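Local structure of secreted in xylem 3 (Fusarium oxysporum, 5OD4) at residues A[21-26]-A[59-64]; A[79-84]-A[121-126]; A[95-100]-A[111-116]. The protein is a secreted effector of a fungal plant pathogen that probably suppresses plant immunity and can itself be recognised by the plant, built as a beta-sandwich. One frame throughout, in Å; residues are numbered along the deposited sequence.

Contact 1: residues A[21-26]-A[59-64]; sequences FSTEPL and LRTVID
Thr23 and Thr61 face each other with their hydroxyls too far apart to bond directly, OG1 to OG1 4.1 Å, and two waters bridge them. Each water bonds both hydroxyls: one lies 2.8 Å from Thr23 OG1 and 2.8 Å from Thr61 OG1, and the other joins the same two oxygens on equally short terms, so that the four oxygens form a closed ring. To one side of this ring, Phe21 and Ile63 meet tip to tip, with Phe21 CE1 4.0 Å from Ile63 CD1, while Phe21 CE2 comes within 4.1 Å of Thr61 CG2. On the other side Leu26 and Leu59 overlap while pointing in opposite directions, Leu26 CD2 lying 4.0 Å from Leu59 CD1. With Phe21 CG between the backbone N and the carbonyl carbon (chi1 64°), the ring extends toward strand 60-66 and also meets Tyr121 and Trp113. Thr61 belongs to that strand and pairs through its backbone with Trp113, whereas Thr23 lies in the loop beyond strand 17-21 and touches Arg30. Both threonines are buried, and the paired waters satisfy hydroxyls that cannot reach each other.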
ATOM      1  N   PHE A  21       8.454   3.042   1.007  1.00  8.34           N
ATOM      2  CA  PHE A  21       9.174   2.260   2.000  1.00  8.64           C
ATOM      3  C   PHE A  21      10.120   1.301   1.333  1.00  8.42           C
ATOM      4  O   PHE A  21       9.951   0.914   0.187  1.00  8.52           O
ATOM      5  CB  PHE A  21       8.242   1.526   2.966  1.00 10.17           C
ATOM      6  CG  PHE A  21       7.361   0.480   2.317  1.00  9.74           C
ATOM      7  CD1 PHE A  21       6.150   0.832   1.752  1.00  9.93           C
ATOM      8  CD2 PHE A  21       7.755  -0.853   2.238  1.00 10.87           C
ATOM      9  CE1 PHE A  21       5.328  -0.137   1.185  1.00 10.63           C
ATOM     10  CE2 PHE A  21       6.942  -1.799   1.680  1.00 10.77           C
ATOM     11  CZ  PHE A  21       5.738  -1.442   1.145  1.00 10.81           C
ATOM     12  N   SER A  22      11.118   0.914   2.119  1.00 10.72           N
ATOM     13  CA  SER A  22      12.085  -0.117   1.777  1.00 10.45           C
ATOM     14  C   SER A  22      11.749  -1.418   2.546  1.00 10.10           C
ATOM     15  O   SER A  22      11.059  -1.423   3.548  1.00 13.26           O
ATOM     16  CB  SER A  22      13.516   0.364   2.125  1.00 11.96           C
ATOM     17  OG  SER A  22      13.897   1.525   1.423  1.00 16.60           O
ATOM     18  N   THR A  23      12.271  -2.501   2.028  1.00 10.17           N
ATOM     19  CA  THR A  23      12.244  -3.798   2.726  1.00 10.37           C
ATOM     20  C   THR A  23      13.692  -4.128   3.107  1.00 10.42           C
ATOM     21  O   THR A  23      14.599  -4.111   2.260  1.00 11.27           O
ATOM     22  CB  THR A  23      11.651  -4.887   1.818  1.00  9.95           C
ATOM     23  OG1 THR A  23      10.276  -4.548   1.539  1.00 10.34           O
ATOM     24  CG2 THR A  23      11.790  -6.259   2.375  1.00 11.06           C
ATOM     25  N   GLU A  24      13.871  -4.500   4.359  1.00 11.43           N
ATOM     26  CA  GLU A  24      15.187  -4.847   4.823  1.00 12.97           C
ATOM     27  C   GLU A  24      15.665  -6.151   4.236  1.00 11.85           C
ATOM     28  O   GLU A  24      14.835  -7.062   4.010  1.00 11.79           O
ATOM     29  CB  GLU A  24      15.246  -4.955   6.350  1.00 14.07           C
ATOM     30  CG  GLU A  24      15.258  -3.613   7.077  1.00 18.51           C
ATOM     31  CD  GLU A  24      14.277  -2.542   6.671  1.00 27.53           C
ATOM     32  OE1 GLU A  24      14.772  -1.462   6.261  1.00 31.34           O
ATOM     33  OE2 GLU A  24      13.062  -2.743   6.845  1.00 38.94           O
ATOM     34  N   PRO A  25      16.968  -6.320   4.047  1.00 12.75           N
ATOM     35  CA  PRO A  25      17.557  -7.566   3.713  1.00 13.97           C
ATOM     36  C   PRO A  25      16.953  -8.659   4.607  1.00 12.35           C
ATOM     37  O   PRO A  25      16.747  -8.493   5.796  1.00 11.40           O
ATOM     38  CB  PRO A  25      19.061  -7.278   4.011  1.00 13.83           C
ATOM     39  CG  PRO A  25      19.251  -5.868   3.672  1.00 16.05           C
ATOM     40  CD  PRO A  25      18.013  -5.253   4.175  1.00 14.84           C
ATOM     41  N   LEU A  26      16.634  -9.775   4.002  1.00 13.00           N
ATOM     42  CA  LEU A  26      15.895 -10.840   4.676  1.00 14.19           C
ATOM     43  C   LEU A  26      16.660 -11.556   5.828  1.00 13.21           C
ATOM     44  O   LEU A  26      16.036 -12.164   6.724  1.00 14.84           O
ATOM     45  CB  LEU A  26      15.361 -11.825   3.660  1.00 18.15           C
ATOM     46  CG  LEU A  26      14.376 -11.226   2.631  1.00 23.27           C
ATOM     47  CD1 LEU A  26      13.967 -12.281   1.623  1.00 27.36           C
ATOM     48  CD2 LEU A  26      13.149 -10.592   3.274  1.00 28.90           C
ATOM     49  N   LEU A  59       9.138 -14.733   3.746  1.00 19.48           N
ATOM     50  CA  LEU A  59       8.409 -13.613   4.289  1.00 12.89           C
ATOM     51  C   LEU A  59       7.560 -13.001   3.209  1.00 10.13           C
ATOM     52  O   LEU A  59       7.976 -12.951   2.029  1.00 10.48           O
ATOM     53  CB  LEU A  59       9.362 -12.534   4.860  1.00 18.93           C
ATOM     54  CG  LEU A  59      10.077 -12.427   6.189  1.00 21.14           C
ATOM     55  CD1 LEU A  59      10.570 -10.989   6.344  1.00 22.77           C
ATOM     56  CD2 LEU A  59       9.091 -12.780   7.268  1.00 22.87           C
ATOM     57  N   ARG A  60       6.395 -12.500   3.627  1.00  9.46           N
ATOM     58  CA  ARG A  60       5.498 -11.754   2.773  1.00  9.27           C
ATOM     59  C   ARG A  60       5.385 -10.348   3.260  1.00  8.64           C
ATOM     60  O   ARG A  60       5.237 -10.135   4.491  1.00 11.79           O
ATOM     61  CB  ARG A  60       4.119 -12.370   2.842  1.00 12.06           C
ATOM     62  CG  ARG A  60       3.972 -13.758   2.301  1.00 15.74           C
ATOM     63  CD  ARG A  60       3.909 -13.847   0.806  1.00 16.82           C
ATOM     64  NE  ARG A  60       2.652 -13.332   0.237  1.00 16.18           N
ATOM     65  CZ  ARG A  60       2.381 -13.378  -1.076  1.00 15.76           C
ATOM     66  NH1 ARG A  60       3.259 -13.895  -1.916  1.00 17.70           N
ATOM     67  NH2 ARG A  60       1.242 -12.919  -1.559  1.00 16.70           N
ATOM     68  N   THR A  61       5.430  -9.379   2.365  1.00  7.74           N
ATOM     69  CA  THR A  61       5.085  -7.985   2.682  1.00  7.02           C
ATOM     70  C   THR A  61       3.567  -7.849   2.487  1.00  7.27           C
ATOM     71  O   THR A  61       3.030  -8.337   1.497  1.00  7.91           O
ATOM     72  CB  THR A  61       5.843  -7.038   1.770  1.00  7.80           C
ATOM     73  OG1 THR A  61       7.254  -7.226   1.936  1.00  8.88           O
ATOM     74  CG2 THR A  61       5.480  -5.580   2.023  1.00  8.60           C
ATOM     75  N   VAL A  62       2.922  -7.163   3.425  1.00  6.99           N
ATOM     76  CA  VAL A  62       1.470  -6.993   3.442  1.00  7.15           C
ATOM     77  C   VAL A  62       1.122  -5.538   3.646  1.00  6.79           C
ATOM     78  O   VAL A  62       1.719  -4.876   4.519  1.00  7.52           O
ATOM     79  CB  VAL A  62       0.825  -7.838   4.564  1.00  8.38           C
ATOM     80  CG1 VAL A  62      -0.688  -7.782   4.459  1.00  9.06           C
ATOM     81  CG2 VAL A  62       1.310  -9.296   4.518  1.00  9.33           C
ATOM     82  N   ILE A  63       0.123  -5.069   2.904  1.00  6.88           N
ATOM     83  CA  ILE A  63      -0.484  -3.769   3.152  1.00  6.82           C
ATOM     84  C   ILE A  63      -1.969  -3.984   3.351  1.00  6.68           C
ATOM     85  O   ILE A  63      -2.622  -4.556   2.493  1.00  8.04           O
ATOM     86  CB  ILE A  63      -0.244  -2.796   2.002  1.00  7.72           C
ATOM     87  CG1 ILE A  63       1.255  -2.617   1.759  1.00  8.14           C
ATOM     88  CG2 ILE A  63      -0.933  -1.436   2.287  1.00  8.45           C
ATOM     89  CD1 ILE A  63       1.634  -1.637   0.682  1.00 10.60           C
ATOM     90  N   ASP A  64      -2.500  -3.480   4.466  1.00  6.57           N
ATOM     91  CA  ASP A  64      -3.951  -3.437   4.720  1.00  6.62           C
ATOM     92  C   ASP A  64      -4.399  -1.991   4.771  1.00  6.39           C
ATOM     93  O   ASP A  64      -3.728  -1.152   5.369  1.00  7.24           O
ATOM     94  CB  ASP A  64      -4.290  -4.097   6.060  1.00  7.55           C
ATOM     95  CG  ASP A  64      -4.019  -5.559   6.142  1.00  8.39           C
ATOM     96  OD1 ASP A  64      -4.247  -6.304   5.164  1.00 10.64           O
ATOM     97  OD2 ASP A  64      -3.614  -6.020   7.271  1.00 10.04           O
TER
HETATM   98  O   HOH W   1       9.019  -6.439  -0.076  1.00  8.63           O
HETATM   99  O   HOH W   2       8.634  -5.517   3.572  1.00 12.71           O

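Contact 2: residues A[79-84]-A[121-126]; sequences IEVRRI and YYLTIS
Strands 79-84 and 121-126 run antiparallel, their N-to-C directions 161° apart, with Glu80-Thr124 and Arg82-Tyr122 as hydrogen-bonded pairs; Glu80 N donates to Thr124 O and Arg82 N to Tyr122 O, each at 2.9 Å, and both bonds are returned. Alternating with them, the non-hydrogen-bonded pairs Ile79-Ile125, Val81-Leu123 and Arg83-Tyr121 send their side chains to one face. Leu123 CD1 touches Ile79 CG2 at 3.9 Å and Val81 CG2 at 4.1 Å. These are the two central strands of a four-stranded antiparallel sheet, flanked by 17-21 and 94-101, and this face turns toward strand 109-114 of the second sheet of the beta-sandwich, where Ile79 and Val81 touch Ile111. Farther along the same face, Arg83 CB packs 3.8 Å from Tyr121 CE1. A water in the planes of both the guanidinium and the phenol ring accepts from Arg83 NH1 at 2.9 Å and donates to Tyr121 OH, which also bonds Asp116 O; Arg83 NE forms a salt bridge with Asp94. On the reverse face the Tyr122 ring meets the end of Ile84 obliquely, Ile84 CD1 3.5 Å from Tyr122 CE1. Glu80 points the same way, its carboxylate taking the backbone N-H groups of Val6 and Phe7.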
ATOM      1  N   ILE A  79      -6.237   1.837  -4.462  1.00  6.76           N
ATOM      2  CA  ILE A  79      -5.031   1.585  -3.693  1.00  6.82           C
ATOM      3  C   ILE A  79      -4.010   0.990  -4.655  1.00  6.69           C
ATOM      4  O   ILE A  79      -4.290  -0.002  -5.318  1.00  7.78           O
ATOM      5  CB  ILE A  79      -5.310   0.599  -2.549  1.00  7.37           C
ATOM      6  CG1 ILE A  79      -6.385   1.119  -1.611  1.00  9.07           C
ATOM      7  CG2 ILE A  79      -4.037   0.299  -1.785  1.00  8.18           C
ATOM      8  CD1 ILE A  79      -7.080   0.047  -0.827  1.00 10.20           C
ATOM      9  N   GLU A  80      -2.840   1.635  -4.779  1.00  6.33           N
ATOM     10  CA  GLU A  80      -1.840   1.208  -5.756  1.00  6.33           C
ATOM     11  C   GLU A  80      -0.488   1.119  -5.132  1.00  6.21           C
ATOM     12  O   GLU A  80      -0.089   2.004  -4.366  1.00  7.19           O
ATOM     13  CB  GLU A  80      -1.808   2.184  -6.949  1.00  6.81           C
ATOM     14  CG  GLU A  80      -3.112   2.317  -7.669  1.00  7.87           C
ATOM     15  CD  GLU A  80      -3.120   3.239  -8.873  1.00  7.64           C
ATOM     16  OE1 GLU A  80      -2.135   3.963  -9.133  1.00  8.50           O
ATOM     17  OE2 GLU A  80      -4.154   3.195  -9.598  1.00  8.55           O
ATOM     18  N   VAL A  81       0.265   0.101  -5.548  1.00  6.33           N
ATOM     19  CA  VAL A  81       1.673  -0.035  -5.208  1.00  6.73           C
ATOM     20  C   VAL A  81       2.485  -0.095  -6.490  1.00  6.46           C
ATOM     21  O   VAL A  81       2.233  -0.964  -7.349  1.00  7.20           O
ATOM     22  CB  VAL A  81       1.952  -1.281  -4.354  1.00  8.05           C
ATOM     23  CG1 VAL A  81       3.438  -1.418  -4.086  1.00  9.19           C
ATOM     24  CG2 VAL A  81       1.153  -1.231  -3.066  1.00  9.66           C
ATOM     25  N   ARG A  82       3.467   0.792  -6.605  1.00  6.65           N
ATOM     26  CA  ARG A  82       4.496   0.697  -7.632  1.00  6.95           C
ATOM     27  C   ARG A  82       5.792   0.247  -6.977  1.00  6.74           C
ATOM     28  O   ARG A  82       6.033   0.501  -5.794  1.00  8.08           O
ATOM     29  CB  ARG A  82       4.710   2.039  -8.338  1.00  7.99           C
ATOM     30  CG  ARG A  82       3.433   2.522  -9.007  1.00  9.76           C
ATOM     31  CD  ARG A  82       3.594   3.781  -9.821  1.00 11.04           C
ATOM     32  NE  ARG A  82       4.319   3.515 -11.025  1.00 12.08           N
ATOM     33  CZ  ARG A  82       5.569   3.873 -11.324  1.00 14.24           C
ATOM     34  NH1 ARG A  82       6.376   4.492 -10.504  1.00 17.91           N
ATOM     35  NH2 ARG A  82       5.966   3.542 -12.499  1.00 15.28           N
ATOM     36  N   ARG A  83       6.625  -0.450  -7.751  1.00  6.90           N
ATOM     37  CA  ARG A  83       7.958  -0.834  -7.266  1.00  7.16           C
ATOM     38  C   ARG A  83       9.009  -0.261  -8.205  1.00  7.59           C
ATOM     39  O   ARG A  83       8.847  -0.311  -9.440  1.00  8.88           O
ATOM     40  CB  ARG A  83       8.091  -2.342  -7.079  1.00  7.94           C
ATOM     41  CG  ARG A  83       8.049  -3.172  -8.351  1.00  8.70           C
ATOM     42  CD  ARG A  83       8.233  -4.652  -8.045  1.00  9.81           C
ATOM     43  NE  ARG A  83       8.231  -5.444  -9.260  1.00 12.52           N
ATOM     44  CZ  ARG A  83       8.456  -6.747  -9.321  1.00 15.28           C
ATOM     45  NH1 ARG A  83       8.804  -7.408  -8.224  1.00 15.31           N
ATOM     46  NH2 ARG A  83       8.399  -7.390 -10.475  1.00 20.93           N
ATOM     47  N   ILE A  84      10.088   0.262  -7.623  1.00  7.30           N
ATOM     48  CA  ILE A  84      11.173   0.833  -8.410  1.00  8.03           C
ATOM     49  C   ILE A  84      12.444   0.099  -8.032  1.00  7.40           C
ATOM     50  O   ILE A  84      12.834   0.087  -6.848  1.00  7.75           O
ATOM     51  CB  ILE A  84      11.340   2.323  -8.226  1.00  9.91           C
ATOM     52  CG1 ILE A  84      10.038   3.050  -8.539  1.00 11.83           C
ATOM     53  CG2 ILE A  84      12.472   2.851  -9.139  1.00 10.96           C
ATOM     54  CD1 ILE A  84      10.161   4.555  -8.564  1.00 13.13           C
ATOM     55  N   TYR A 121       9.193   0.640  -2.635  1.00  6.51           N
ATOM     56  CA  TYR A 121       7.771   0.523  -2.887  1.00  6.71           C
ATOM     57  C   TYR A 121       7.074   1.844  -2.618  1.00  6.94           C
ATOM     58  O   TYR A 121       7.387   2.533  -1.646  1.00  8.71           O
ATOM     59  CB  TYR A 121       7.170  -0.598  -1.987  1.00  7.19           C
ATOM     60  CG  TYR A 121       7.852  -1.901  -2.241  1.00  6.81           C
ATOM     61  CD1 TYR A 121       7.517  -2.665  -3.336  1.00  6.93           C
ATOM     62  CD2 TYR A 121       8.878  -2.347  -1.442  1.00  6.99           C
ATOM     63  CE1 TYR A 121       8.178  -3.858  -3.612  1.00  7.38           C
ATOM     64  CE2 TYR A 121       9.565  -3.524  -1.702  1.00  7.59           C
ATOM     65  CZ  TYR A 121       9.211  -4.263  -2.796  1.00  7.44           C
ATOM     66  OH  TYR A 121       9.864  -5.440  -3.126  1.00  8.69           O
ATOM     67  N   TYR A 122       6.114   2.177  -3.482  1.00  6.94           N
ATOM     68  CA  TYR A 122       5.395   3.459  -3.424  1.00  7.50           C
ATOM     69  C   TYR A 122       3.915   3.169  -3.367  1.00  7.28           C
ATOM     70  O   TYR A 122       3.352   2.638  -4.331  1.00  8.66           O
ATOM     71  CB  TYR A 122       5.734   4.323  -4.658  1.00  9.23           C
ATOM     72  CG  TYR A 122       7.193   4.708  -4.699  1.00 10.01           C
ATOM     73  CD1 TYR A 122       8.185   3.813  -5.147  1.00 10.38           C
ATOM     74  CD2 TYR A 122       7.585   5.948  -4.255  1.00 12.46           C
ATOM     75  CE1 TYR A 122       9.519   4.168  -5.174  1.00 12.01           C
ATOM     76  CE2 TYR A 122       8.952   6.320  -4.244  1.00 13.84           C
ATOM     77  CZ  TYR A 122       9.884   5.404  -4.691  1.00 13.89           C
ATOM     78  OH  TYR A 122      11.220   5.751  -4.714  1.00 17.09           O
ATOM     79  N   LEU A 123       3.281   3.519  -2.254  1.00  7.42           N
ATOM     80  CA  LEU A 123       1.869   3.290  -2.024  1.00  7.32           C
ATOM     81  C   LEU A 123       1.102   4.596  -2.231  1.00  7.40           C
ATOM     82  O   LEU A 123       1.491   5.637  -1.697  1.00  9.16           O
ATOM     83  CB  LEU A 123       1.667   2.830  -0.570  1.00  8.27           C
ATOM     84  CG  LEU A 123       0.252   2.732  -0.038  1.00  8.52           C
ATOM     85  CD1 LEU A 123      -0.541   1.674  -0.787  1.00  8.38           C
ATOM     86  CD2 LEU A 123       0.263   2.456   1.459  1.00 10.74           C
ATOM     87  N   THR A 124      -0.011   4.499  -2.954  1.00  7.00           N
ATOM     88  CA  THR A 124      -0.955   5.624  -3.091  1.00  7.29           C
ATOM     89  C   THR A 124      -2.333   5.110  -2.752  1.00  6.95           C
ATOM     90  O   THR A 124      -2.747   4.051  -3.240  1.00  8.14           O
ATOM     91  CB  THR A 124      -0.946   6.207  -4.499  1.00  8.85           C
ATOM     92  OG1 THR A 124       0.366   6.619  -4.869  1.00 10.90           O
ATOM     93  CG2 THR A 124      -1.873   7.411  -4.612  1.00 10.06           C
ATOM     94  N   ILE A 125      -3.060   5.875  -1.946  1.00  7.10           N
ATOM     95  CA  ILE A 125      -4.480   5.619  -1.610  1.00  7.95           C
ATOM     96  C   ILE A 125      -5.234   6.874  -2.009  1.00  8.10           C
ATOM     97  O   ILE A 125      -4.878   7.986  -1.567  1.00  9.48           O
ATOM     98  CB  ILE A 125      -4.665   5.365  -0.113  1.00  8.63           C
ATOM     99  CG1 ILE A 125      -3.825   4.159   0.364  1.00  8.66           C
ATOM    100  CG2 ILE A 125      -6.124   5.148   0.221  1.00 10.63           C
ATOM    101  CD1 ILE A 125      -3.777   3.984   1.871  1.00 10.75           C
ATOM    102  N   SER A 126      -6.295   6.727  -2.811  1.00  8.01           N
ATOM    103  CA  SER A 126      -7.075   7.904  -3.241  1.00  8.56           C
ATOM    104  C   SER A 126      -8.519   7.548  -3.448  1.00  8.49           C
ATOM    105  O   SER A 126      -8.826   6.531  -4.021  1.00 10.27           O
ATOM    106  CB  SER A 126      -6.504   8.443  -4.542  1.00 10.80           C
ATOM    107  OG  SER A 126      -7.147   9.638  -4.896  1.00 18.31           O
TER
HETATM  108  O   HOH W   3       9.093  -7.090  -5.390  1.00 12.50           O

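Contact 3: residues A[95-100]-A[111-116]; sequences CFHTAR and ISWDAD
Trp113 meets Phe96 and His97 along most of its length, and following it outward from the backbone reads the contact in order. CB lies 3.8 Å from Phe96 CZ and 3.9 Å from His97 NE2, touched by both rings at once. At CG, set between the backbone N and the carbonyl carbon by chi1 of 63°, the closest approach to Phe96 occurs: Phe96 CE2 stands 3.4 Å away, over one face of the indole and offset toward its rim. Phe96 CE2 also lies 3.6 Å from Trp113 CD1 and 3.5 Å from Trp113 CD2, and Trp113 NE1 is only slightly farther from it. On the six-membered ring, CE3 approaches His97 CD2 at 4.0 Å. Phe96 thus presents its edge to the indole face in an edge-to-face pair, the planes inclined at 63°. His97 in turn lays CD2 over the centre of the Phe96 ring, and its CB presses against Ile111 CG2 at 3.4 Å. Ala99 CB continues the row against Ile111 CG1. Neighbouring residues on a regular strand would point to opposite faces; here Phe96 and His97 both turn inward and both bond Val81 through the backbone, Phe96 having a helix-like psi of -54°. That is a classic beta bulge on an edge strand, letting two successive rings line the interface between the two sheets of a beta-sandwich.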
ATOM      1  N   CYS A  95       4.005  -0.785 -12.185  1.00  7.47           N
ATOM      2  CA  CYS A  95       2.775  -0.958 -11.426  1.00  7.34           C
ATOM      3  C   CYS A  95       2.751  -2.402 -10.947  1.00  7.48           C
ATOM      4  O   CYS A  95       2.747  -3.311 -11.755  1.00 10.35           O
ATOM      5  CB  CYS A  95       1.552  -0.666 -12.288  1.00  8.82           C
ATOM      6  SG  CYS A  95      -0.005  -0.783 -11.374  1.00 10.14           S
ATOM      7  N   PHE A  96       2.764  -2.595  -9.647  1.00  7.11           N
ATOM      8  CA  PHE A  96       3.022  -3.887  -9.048  1.00  7.09           C
ATOM      9  C   PHE A  96       1.757  -4.578  -8.582  1.00  7.17           C
ATOM     10  O   PHE A  96       1.488  -5.731  -8.956  1.00  8.24           O
ATOM     11  CB  PHE A  96       4.044  -3.685  -7.918  1.00  7.37           C
ATOM     12  CG  PHE A  96       4.594  -4.941  -7.308  1.00  7.75           C
ATOM     13  CD1 PHE A  96       4.831  -6.091  -8.025  1.00  8.72           C
ATOM     14  CD2 PHE A  96       4.960  -4.915  -5.945  1.00  8.50           C
ATOM     15  CE1 PHE A  96       5.366  -7.223  -7.398  1.00 10.01           C
ATOM     16  CE2 PHE A  96       5.527  -6.015  -5.325  1.00  9.24           C
ATOM     17  CZ  PHE A  96       5.733  -7.172  -6.058  1.00  9.91           C
ATOM     18  N   HIS A  97       0.958  -3.903  -7.765  1.00  7.86           N
ATOM     19  CA  HIS A  97      -0.304  -4.462  -7.279  1.00  8.50           C
ATOM     20  C   HIS A  97      -1.279  -3.335  -7.030  1.00  8.31           C
ATOM     21  O   HIS A  97      -0.872  -2.239  -6.672  1.00  9.48           O
ATOM     22  CB  HIS A  97      -0.117  -5.241  -5.969  1.00 10.22           C
ATOM     23  CG  HIS A  97       0.591  -6.534  -6.116  1.00 11.18           C
ATOM     24  ND1 HIS A  97       0.040  -7.604  -6.766  1.00 15.79           N
ATOM     25  CD2 HIS A  97       1.853  -6.913  -5.781  1.00 11.32           C
ATOM     26  CE1 HIS A  97       0.915  -8.607  -6.776  1.00 16.59           C
ATOM     27  NE2 HIS A  97       2.023  -8.209  -6.177  1.00 13.94           N
ATOM     28  N   THR A  98      -2.564  -3.645  -7.161  1.00  8.57           N
ATOM     29  CA  THR A  98      -3.610  -2.689  -6.825  1.00  8.22           C
ATOM     30  C   THR A  98      -4.729  -3.373  -6.069  1.00  7.73           C
ATOM     31  O   THR A  98      -4.877  -4.598  -6.112  1.00 10.18           O
ATOM     32  CB  THR A  98      -4.185  -2.008  -8.082  1.00 10.32           C
ATOM     33  OG1 THR A  98      -4.898  -2.984  -8.827  1.00 13.47           O
ATOM     34  CG2 THR A  98      -3.106  -1.369  -8.972  1.00 11.18           C
ATOM     35  N   ALA A  99      -5.531  -2.560  -5.382  1.00  7.55           N
ATOM     36  CA  ALA A  99      -6.702  -3.046  -4.675  1.00  7.56           C
ATOM     37  C   ALA A  99      -7.726  -1.936  -4.601  1.00  6.80           C
ATOM     38  O   ALA A  99      -7.467  -0.803  -4.905  1.00  8.02           O
ATOM     39  CB  ALA A  99      -6.342  -3.544  -3.287  1.00  8.85           C
ATOM     40  N   ARG A 100      -8.959  -2.335  -4.273  0.50  8.11           N
ATOM     41  CA  ARG A 100     -10.082  -1.412  -4.108  0.50  7.31           C
ATOM     42  C   ARG A 100     -10.680  -1.543  -2.722  0.50  6.62           C
ATOM     43  O   ARG A 100     -10.803  -2.648  -2.191  0.50  6.90           O
ATOM     44  CB  ARG A 100     -11.166  -1.688  -5.135  0.50  8.95           C
ATOM     45  CG  ARG A 100     -10.707  -1.633  -6.579  0.50 10.58           C
ATOM     46  CD  ARG A 100     -10.537  -0.217  -7.053  0.50 11.30           C
ATOM     47  NE  ARG A 100     -11.834   0.441  -7.165  0.50 10.22           N
ATOM     48  CZ  ARG A 100     -12.016   1.723  -7.421  0.50 10.88           C
ATOM     49  NH1 ARG A 100     -10.971   2.513  -7.597  0.50 12.05           N
ATOM     50  NH2 ARG A 100     -13.241   2.194  -7.456  0.50 11.77           N
ATOM     51  N   ILE A 111      -3.159  -6.103   0.026  1.00  8.89           N
ATOM     52  CA  ILE A 111      -2.195  -6.458  -1.000  1.00  8.63           C
ATOM     53  C   ILE A 111      -1.041  -7.177  -0.340  1.00  8.19           C
ATOM     54  O   ILE A 111      -0.623  -6.764   0.737  1.00  8.85           O
ATOM     55  CB  ILE A 111      -1.696  -5.193  -1.714  1.00 10.13           C
ATOM     56  CG1 ILE A 111      -2.822  -4.477  -2.421  1.00 10.80           C
ATOM     57  CG2 ILE A 111      -0.539  -5.487  -2.616  1.00 12.46           C
ATOM     58  CD1 ILE A 111      -2.445  -3.133  -2.966  1.00 11.57           C
ATOM     59  N   SER A 112      -0.492  -8.204  -0.990  1.00  8.70           N
ATOM     60  CA  SER A 112       0.710  -8.844  -0.425  1.00  8.47           C
ATOM     61  C   SER A 112       1.568  -9.402  -1.526  1.00  8.41           C
ATOM     62  O   SER A 112       1.107  -9.632  -2.639  1.00 10.49           O
ATOM     63  CB  SER A 112       0.357  -9.927   0.584  1.00 10.57           C
ATOM     64  OG  SER A 112      -0.294 -11.034  -0.008  1.00 13.42           O
ATOM     65  N   TRP A 113       2.833  -9.624  -1.175  1.00  7.90           N
ATOM     66  CA  TRP A 113       3.825 -10.132  -2.136  1.00  8.24           C
ATOM     67  C   TRP A 113       4.981 -10.758  -1.390  1.00  8.15           C
ATOM     68  O   TRP A 113       5.172 -10.529  -0.200  1.00  8.49           O
ATOM     69  CB  TRP A 113       4.298  -9.047  -3.096  1.00  8.25           C
ATOM     70  CG  TRP A 113       5.007  -7.883  -2.477  1.00  7.74           C
ATOM     71  CD1 TRP A 113       6.340  -7.755  -2.248  1.00  8.08           C
ATOM     72  CD2 TRP A 113       4.422  -6.640  -2.091  1.00  7.77           C
ATOM     73  NE1 TRP A 113       6.632  -6.508  -1.755  1.00  8.30           N
ATOM     74  CE2 TRP A 113       5.463  -5.804  -1.651  1.00  7.85           C
ATOM     75  CE3 TRP A 113       3.109  -6.122  -2.106  1.00  8.69           C
ATOM     76  CZ2 TRP A 113       5.234  -4.501  -1.257  1.00  8.96           C
ATOM     77  CZ3 TRP A 113       2.910  -4.838  -1.681  1.00  9.59           C
ATOM     78  CH2 TRP A 113       3.951  -4.044  -1.263  1.00  9.73           C
ATOM     79  N   ASP A 114       5.783 -11.554  -2.087  1.00  9.44           N
ATOM     80  CA  ASP A 114       6.989 -12.137  -1.482  1.00  9.54           C
ATOM     81  C   ASP A 114       7.981 -10.997  -1.210  1.00  8.77           C
ATOM     82  O   ASP A 114       8.355 -10.253  -2.101  1.00 10.11           O
ATOM     83  CB  ASP A 114       7.616 -13.160  -2.417  1.00 12.25           C
ATOM     84  CG  ASP A 114       6.790 -14.410  -2.589  1.00 15.36           C
ATOM     85  OD1 ASP A 114       5.920 -14.738  -1.773  1.00 16.93           O
ATOM     86  OD2 ASP A 114       7.105 -15.165  -3.541  1.00 24.51           O
ATOM     87  N   ALA A 115       8.451 -10.908   0.025  1.00  8.91           N
ATOM     88  CA  ALA A 115       9.286  -9.783   0.417  1.00  9.34           C
ATOM     89  C   ALA A 115      10.562  -9.752  -0.398  1.00  8.76           C
ATOM     90  O   ALA A 115      11.195 -10.796  -0.616  1.00 10.02           O
ATOM     91  CB  ALA A 115       9.589  -9.872   1.892  1.00 10.20           C
ATOM     92  N   ASP A 116      10.961  -8.558  -0.826  1.00  8.96           N
ATOM     93  CA  ASP A 116      12.106  -8.379  -1.708  1.00  9.56           C
ATOM     94  C   ASP A 116      12.742  -7.028  -1.431  1.00  8.55           C
ATOM     95  O   ASP A 116      12.117  -5.978  -1.616  1.00  9.54           O
ATOM     96  CB  ASP A 116      11.697  -8.540  -3.167  1.00 10.75           C
ATOM     97  CG  ASP A 116      12.899  -8.563  -4.151  1.00 12.80           C
ATOM     98  OD1 ASP A 116      13.946  -8.017  -3.865  1.00 14.47           O
ATOM     99  OD2 ASP A 116      12.766  -9.159  -5.258  1.00 18.12           O
TER

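In the fold
The three contacts belong to one beta-sandwich and lie at increasing distance from the chain centre, with contact 2 centred about 5 Å from it, contact 3 about 7 Å and contact 1 about 11 Å. Contact 3, nested in the loop closed by contact 2, shares a sheet with it through Val81 N and His97 O, 2.8 Å apart. Contacts 1 and 3, centres about 10 Å apart, share the other sheet, in which strands 60-66 and 109-114 are neighbours, and Arg60 NH1 forms a salt bridge with Asp114 OD1. Contacts 1 and 2, centres about 13 Å apart, meet across the core at Ile63 CD1 and Val81 CG2, 3.8 Å apart. Tyr121 ties all three: its O probably accepts from Phe21 N (2.9 Å) and its OH probably bonds Asp116 O (2.8 Å).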